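Local coordinates for DUF3828 domain-containing protein (Bacteroides thetaiotaomicron, PDB 3KZT), which is of unknown function but carries a DUF3828 domain and is probably a lipoprotein in its natural full-length form, at residues S20-I23 with E24-I28; E36-A39 with A40-S44; G88-D91 with M92-L95. All coordinates share one frame; numbering follows the deposited sequence. Where two conformers were deposited one is given.

Interactions 1 and 2 lie on the same long helix, 13-41, their centres about 25 Å apart; interaction 3 belongs to the loop that leads into strand 96-101. Interaction 1 is a surface contact, regular alpha-helix with a salt bridge along its surface. Interaction 2, partly buried, is where that helix ends, and there aromatic packing and a serine hydroxyl do the work. Interaction 3 is again near the surface, a turn and a 3-10 segment tied by polar bonds. The last two touch, Ala39 CB lying 3.3 Å from Met92 CG, and both reach the second subunit, whereas no other chain of the assembly touches interaction 1.

Interaction 1: S20-I23 with E24-I28; sequences SSRI and EQEAI
Successive turns of the long amino-terminal alpha-helix 13-41 meet here, Arg22 and Glu26 forming an i to i+4 salt bridge on top of regular helical bonding. The backbone repeats the same step four times: Glu24 N bonds Ser20 O, Gln25 N bonds Ser21 O, Glu26 N bonds Arg22 O and Ala27 N bonds Ile23 O, the last at 3.0 Å. Glu24, with CG beside its backbone N, runs extended back toward Ser20, its CG 3.2 Å from Ser20 O, and its side chain also touches Tyr105 and His99 of the sheet. Ser20 OG turns to Asn16 O, one turn earlier. Arg22 and Ile23 each adopt two conformations, and what follows holds for the pair described. Arg22 and Glu26 run side by side and point the same way, with guanidinium and carboxylate planes 62° apart. The arginine chain leaves the backbone with CG opposite N (chi1 179°) and bends at chi3, which brings NH1 round to Glu26. Ile23 CG1 lies over one face of the guanidinium, toward the rim. Beyond CG, Glu26 is extended, and its second oxygen, OE1, is hydrogen-bonded to Tyr134 OH. Arg22 NH1 meets Glu26 OE2 at 2.9 Å, on the syn side but tilted out of both planes. The N-H...O angle of this bond is a bent 132°.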
loop_
_atom_site.group_PDB
_atom_site.type_symbol
_atom_site.label_atom_id
_atom_site.label_comp_id
_atom_site.label_asym_id
_atom_site.label_seq_id
_atom_site.Cartn_x
_atom_site.Cartn_y
_atom_site.Cartn_z
ATOM N N SER A 20 10.182 11.711 -23.425
ATOM C CA SER A 20 9.257 10.563 -23.497
ATOM C C SER A 20 9.457 9.595 -22.330
ATOM O O SER A 20 8.475 9.167 -21.709
ATOM C CB SER A 20 9.368 9.832 -24.840
ATOM O OG SER A 20 8.968 10.693 -25.897
ATOM N N SER A 21 10.722 9.303 -22.001
ATOM C CA SER A 21 11.039 8.419 -20.867
ATOM C C SER A 21 10.616 9.013 -19.510
ATOM O O SER A 21 10.065 8.300 -18.679
ATOM C CB SER A 21 12.523 8.067 -20.846
ATOM O OG SER A 21 12.771 7.089 -19.851
ATOM N N ARG A 22 10.874 10.310 -19.319
ATOM C CA ARG A 22 10.496 11.030 -18.090
ATOM C C ARG A 22 8.983 11.032 -17.893
ATOM O O ARG A 22 8.495 10.654 -16.844
ATOM C CB ARG A 22 11.004 12.480 -18.169
ATOM C CG ARG A 22 10.671 13.388 -16.959
ATOM C CD ARG A 22 11.300 14.757 -17.139
ATOM N NE ARG A 22 10.735 15.460 -18.298
ATOM C CZ ARG A 22 9.554 16.120 -18.336
ATOM N NH1 ARG A 22 8.735 16.196 -17.261
ATOM N NH2 ARG A 22 9.179 16.717 -19.481
ATOM N N ILE A 23 8.268 11.479 -18.928
ATOM C CA ILE A 23 6.795 11.592 -18.900
ATOM C C ILE A 23 6.127 10.235 -18.633
ATOM O O ILE A 23 5.177 10.153 -17.843
ATOM C CB ILE A 23 6.249 12.242 -20.212
ATOM C CG1 ILE A 23 6.629 13.735 -20.260
ATOM C CG2 ILE A 23 4.734 12.117 -20.308
ATOM C CD1 ILE A 23 5.971 14.572 -19.186
ATOM N N GLU A 24 6.634 9.180 -19.287
ATOM C CA GLU A 24 6.137 7.801 -19.063
ATOM C C GLU A 24 6.347 7.338 -17.623
ATOM O O GLU A 24 5.433 6.727 -17.041
ATOM C CB GLU A 24 6.787 6.815 -20.026
ATOM C CG GLU A 24 6.236 6.923 -21.449
ATOM C CD GLU A 24 7.115 6.267 -22.494
ATOM O OE1 GLU A 24 7.964 5.419 -22.143
ATOM O OE2 GLU A 24 6.951 6.599 -23.676
ATOM N N GLN A 25 7.529 7.640 -17.047
ATOM C CA GLN A 25 7.812 7.308 -15.637
ATOM C C GLN A 25 6.951 8.085 -14.661
ATOM O O GLN A 25 6.578 7.537 -13.620
ATOM C CB GLN A 25 9.301 7.484 -15.277
ATOM C CG GLN A 25 10.256 6.478 -15.931
ATOM C CD GLN A 25 10.006 5.013 -15.537
ATOM O OE1 GLN A 25 9.347 4.713 -14.534
ATOM N NE2 GLN A 25 10.530 4.104 -16.341
ATOM N N GLU A 26 6.646 9.357 -14.986
ATOM C CA GLU A 26 5.706 10.167 -14.193
ATOM C C GLU A 26 4.302 9.549 -14.213
ATOM O O GLU A 26 3.668 9.462 -13.175
ATOM C CB GLU A 26 5.633 11.626 -14.704
ATOM C CG GLU A 26 6.913 12.432 -14.475
ATOM C CD GLU A 26 6.893 13.831 -15.088
ATOM O OE1 GLU A 26 5.833 14.302 -15.580
ATOM O OE2 GLU A 26 7.953 14.465 -15.071
ATOM N N ALA A 27 3.846 9.128 -15.404
ATOM C CA ALA A 27 2.532 8.474 -15.581
ATOM C C ALA A 27 2.487 7.151 -14.822
ATOM O O ALA A 27 1.532 6.884 -14.112
ATOM C CB ALA A 27 2.232 8.240 -17.077
ATOM N N ILE A 28 3.540 6.342 -14.983
ATOM C CA ILE A 28 3.700 5.081 -14.236
ATOM C C ILE A 28 3.600 5.317 -12.695
ATOM O O ILE A 28 2.838 4.632 -12.029
ATOM C CB ILE A 28 5.023 4.325 -14.672
ATOM C CG1 ILE A 28 4.809 3.691 -16.057
ATOM C CG2 ILE A 28 5.408 3.237 -13.669
ATOM C CD1 ILE A 28 6.049 3.171 -16.706
#

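Interaction 2: E36-A39 with A40-S44; sequences EAYA and ASFMS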
loop_
_atom_site.group_PDB
_atom_site.type_symbol
_atom_site.label_atom_id
_atom_site.label_comp_id
_atom_site.label_asym_id
_atom_site.label_seq_id
_atom_site.Cartn_x
_atom_site.Cartn_y
_atom_site.Cartn_z
ATOM N N GLU A 36 -1.832 1.188 -5.298
ATOM C CA GLU A 36 -1.434 0.967 -3.889
ATOM C C GLU A 36 -2.443 1.578 -2.901
ATOM O O GLU A 36 -2.802 0.930 -1.910
ATOM C CB GLU A 36 -0.017 1.463 -3.627
ATOM C CG GLU A 36 1.022 0.539 -4.250
ATOM C CD GLU A 36 2.407 1.135 -4.343
ATOM O OE1 GLU A 36 2.712 2.147 -3.650
ATOM O OE2 GLU A 36 3.209 0.576 -5.125
ATOM N N ALA A 37 -2.904 2.804 -3.194
ATOM C CA ALA A 37 -3.932 3.491 -2.375
ATOM C C ALA A 37 -5.274 2.754 -2.426
ATOM O O ALA A 37 -5.889 2.512 -1.392
ATOM C CB ALA A 37 -4.113 4.928 -2.849
ATOM N N TYR A 38 -5.701 2.405 -3.642
ATOM C CA TYR A 38 -6.956 1.667 -3.872
ATOM C C TYR A 38 -6.947 0.281 -3.199
ATOM O O TYR A 38 -7.913 -0.089 -2.541
ATOM C CB TYR A 38 -7.230 1.532 -5.377
ATOM C CG TYR A 38 -8.607 1.028 -5.710
ATOM C CD1 TYR A 38 -9.732 1.804 -5.423
ATOM C CD2 TYR A 38 -8.796 -0.210 -6.351
ATOM C CE1 TYR A 38 -11.016 1.357 -5.728
ATOM C CE2 TYR A 38 -10.078 -0.666 -6.662
ATOM C CZ TYR A 38 -11.183 0.128 -6.352
ATOM O OH TYR A 38 -12.441 -0.295 -6.650
ATOM N N ALA A 39 -5.840 -0.450 -3.351
ATOM C CA ALA A 39 -5.661 -1.795 -2.705
ATOM C C ALA A 39 -5.798 -1.772 -1.196
ATOM O O ALA A 39 -6.352 -2.701 -0.625
ATOM C CB ALA A 39 -4.350 -2.363 -3.048
ATOM N N ALA A 40 -5.273 -0.720 -0.555
ATOM C CA ALA A 40 -5.392 -0.547 0.901
ATOM C C ALA A 40 -6.851 -0.402 1.385
ATOM O O ALA A 40 -7.159 -0.797 2.502
ATOM C CB ALA A 40 -4.547 0.650 1.377
ATOM N N SER A 41 -7.735 0.146 0.538
ATOM C CA SER A 41 -9.178 0.258 0.870
ATOM C C SER A 41 -9.879 -1.105 1.066
ATOM O O SER A 41 -10.874 -1.181 1.772
ATOM C CB SER A 41 -9.934 1.091 -0.179
ATOM O OG SER A 41 -10.158 0.360 -1.368
ATOM N N PHE A 42 -9.340 -2.170 0.458
ATOM C CA PHE A 42 -9.835 -3.536 0.685
ATOM C C PHE A 42 -9.494 -4.111 2.084
ATOM O O PHE A 42 -10.045 -5.152 2.442
ATOM C CB PHE A 42 -9.326 -4.491 -0.397
ATOM C CG PHE A 42 -9.898 -4.226 -1.745
ATOM C CD1 PHE A 42 -9.308 -3.296 -2.598
ATOM C CD2 PHE A 42 -11.040 -4.911 -2.179
ATOM C CE1 PHE A 42 -9.835 -3.051 -3.849
ATOM C CE2 PHE A 42 -11.578 -4.670 -3.431
ATOM C CZ PHE A 42 -10.976 -3.741 -4.271
HETATM N N MSE A 43 -8.596 -3.456 2.859
HETATM C CA MSE A 43 -8.212 -3.912 4.226
HETATM C C MSE A 43 -9.359 -3.711 5.234
HETATM O O MSE A 43 -9.480 -4.463 6.198
HETATM C CB MSE A 43 -6.969 -3.148 4.737
HETATM C CG MSE A 43 -5.680 -3.305 3.897
HETATM SE SE MSE A 43 -4.928 -5.072 4.014
HETATM C CE MSE A 43 -4.830 -5.251 5.944
ATOM N N SER A 44 -10.172 -2.662 5.026
ATOM C CA SER A 44 -11.352 -2.387 5.884
ATOM C C SER A 44 -12.538 -3.248 5.393
ATOM O O SER A 44 -12.680 -3.470 4.186
ATOM C CB SER A 44 -11.729 -0.904 5.820
#
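Where helix 13-41 gives way to a turn, Ala40 N still reaches back four residues to Glu36 O, at 3.3 Å, but the next links span three: a weak bond from Ser41 N to Tyr38 O, then Phe42 N to Ala39 O and Met43 N to Ala40 O. Ser41 adds a second bond to the same oxygen of Tyr38. With its hydroxyl set between the backbone N and the carbonyl carbon (chi1 76°), OG of Ser41 donates to Tyr38 O at 2.6 Å, in the carbonyl plane, so that this oxygen receives both the amide and the hydroxyl of one residue. Tyr38 and Phe42 form an offset edge-to-face pair, the edge of Phe42 directed at the face of Tyr38, with centroids 5.5 Å apart and planes nearly perpendicular at 86°. The closest atoms are Tyr38 CE2 and Phe42 CE1, at 3.7 Å. Phe42 CD1 also sits 3.5 Å from Tyr38 O, while Ala39 O lies at the edge of the phenylalanine ring, near its plane. Tyr38 is held at its far end by a hydrogen bond from OH to Asp79, and its ring also meets Phe34. Ala40 meets Ala40 of the second subunit, and Met43 of that subunit lies on Glu36 and Ala37. Polar and aromatic contacts thus share the last turn of the helix: Tyr38 O, with only a weak amide bond from Ser41, also receives a short hydroxyl bond, and the ring pair packs across the same turn.

Interaction 3: G88-D91 with M92-L95; sequences GEND and MKTL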
loop_
_atom_site.group_PDB
_atom_site.type_symbol
_atom_site.label_atom_id
_atom_site.label_comp_id
_atom_site.label_asym_id
_atom_site.label_seq_id
_atom_site.Cartn_x
_atom_site.Cartn_y
_atom_site.Cartn_z
ATOM N N GLY A 88 -6.169 -10.540 -2.218
ATOM C CA GLY A 88 -5.385 -11.191 -1.179
ATOM C C GLY A 88 -4.347 -10.166 -0.748
ATOM O O GLY A 88 -3.959 -9.304 -1.548
ATOM N N GLU A 89 -3.895 -10.247 0.501
ATOM C CA GLU A 89 -2.944 -9.244 1.046
ATOM C C GLU A 89 -1.522 -9.241 0.384
ATOM O O GLU A 89 -0.834 -8.234 0.442
ATOM C CB GLU A 89 -2.861 -9.366 2.577
ATOM C CG GLU A 89 -2.129 -8.197 3.249
ATOM C CD GLU A 89 -2.430 -8.044 4.718
ATOM O OE1 GLU A 89 -2.888 -9.006 5.376
ATOM O OE2 GLU A 89 -2.199 -6.939 5.214
ATOM N N ASN A 90 -1.118 -10.366 -0.238
ATOM C CA ASN A 90 0.157 -10.450 -1.014
ATOM C C ASN A 90 0.049 -10.045 -2.520
ATOM O O ASN A 90 1.077 -10.020 -3.223
ATOM C CB ASN A 90 0.761 -11.876 -0.918
ATOM C CG ASN A 90 1.260 -12.224 0.490
ATOM O OD1 ASN A 90 1.824 -11.385 1.196
ATOM N ND2 ASN A 90 1.085 -13.480 0.878
ATOM N N ASP A 91 -1.163 -9.715 -3.000
ATOM C CA ASP A 91 -1.385 -9.448 -4.446
ATOM C C ASP A 91 -0.664 -8.212 -4.975
ATOM O O ASP A 91 0.040 -8.296 -5.994
ATOM C CB ASP A 91 -2.888 -9.339 -4.764
ATOM C CG ASP A 91 -3.640 -10.651 -4.578
ATOM O OD1 ASP A 91 -3.032 -11.719 -4.321
ATOM O OD2 ASP A 91 -4.873 -10.608 -4.688
HETATM N N MSE A 92 -0.815 -7.085 -4.275
HETATM C CA MSE A 92 -0.151 -5.821 -4.690
HETATM C C MSE A 92 1.348 -5.772 -4.559
HETATM O O MSE A 92 1.957 -4.906 -5.167
HETATM C CB MSE A 92 -0.774 -4.594 -4.034
HETATM C CG MSE A 92 -2.074 -4.215 -4.601
HETATM SE SE MSE A 92 -2.145 -3.844 -6.497
HETATM C CE MSE A 92 -3.954 -4.548 -6.837
ATOM N N LYS A 93 1.954 -6.696 -3.791
ATOM C CA LYS A 93 3.425 -6.769 -3.721
ATOM C C LYS A 93 4.036 -7.159 -5.092
ATOM O O LYS A 93 5.187 -6.830 -5.363
ATOM C CB LYS A 93 3.909 -7.682 -2.578
ATOM C CG LYS A 93 3.810 -7.001 -1.189
ATOM C CD LYS A 93 4.535 -7.785 -0.089
ATOM C CE LYS A 93 3.654 -8.855 0.541
ATOM N NZ LYS A 93 2.644 -8.269 1.475
ATOM N N THR A 94 3.243 -7.837 -5.954
ATOM C CA THR A 94 3.643 -8.175 -7.340
ATOM C C THR A 94 3.238 -7.087 -8.384
ATOM O O THR A 94 3.347 -7.335 -9.591
ATOM C CB THR A 94 2.992 -9.533 -7.795
ATOM O OG1 THR A 94 1.568 -9.372 -7.913
ATOM C CG2 THR A 94 3.307 -10.633 -6.813
ATOM N N LEU A 95 2.771 -5.903 -7.935
ATOM C CA LEU A 95 2.354 -4.836 -8.852
ATOM C C LEU A 95 3.534 -4.358 -9.708
ATOM O O LEU A 95 4.624 -4.123 -9.196
ATOM C CB LEU A 95 1.763 -3.630 -8.092
ATOM C CG LEU A 95 1.236 -2.440 -8.930
ATOM C CD1 LEU A 95 0.064 -2.886 -9.771
ATOM C CD2 LEU A 95 0.858 -1.275 -8.020
#
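Asp91 and Thr94 join a type I beta turn, Gly88 to Asp91, to the short 3-10 segment 92-94 that follows it. Backbone bonds set the frame. Asp91 N closes the turn on Gly88 O at 3.2 Å, and a weak bond runs from Lys93 N to Asn90 O; Thr94 N then bonds Asp91 O at 3.2 Å, and Leu95 N bonds Met92 O, two more three-residue steps. Side-chain hydrogen bonds reinforce both halves. In the first, Gly88 N donates to Asp91 OD2 at 2.8 Å, approaching from above the carboxylate plane, so the aspartate stitches the start of the turn to its end. In the second, Thr94 OG1 adds a second bond to Asp91 O, at 2.7 Å and in the carbonyl plane. The threonine hydroxyl can do this because chi1 of 68° places it between its own backbone N and carbonyl carbon, facing Asp91 O. Lys93 is held differently. In the conformer described it curls back, bent at chi3 and chi4, to lay CE 3.2 Å from Asn90 OD1 in plain contact, and its NZ forms a salt bridge with Asp33 of the second subunit. Asp91 OD1 and Thr94 OG1 turn to the sheet, bonding Ala112 N and Thr110 N, at and just beyond the end of strand 104-111. The linker thus lies between that strand and helix 13-41: Met92, a selenomethionine in the crystal, rests on Tyr35 of the helix, and Leu95 touches both Tyr35 and Val107 of the strand just before strand 96-101 begins.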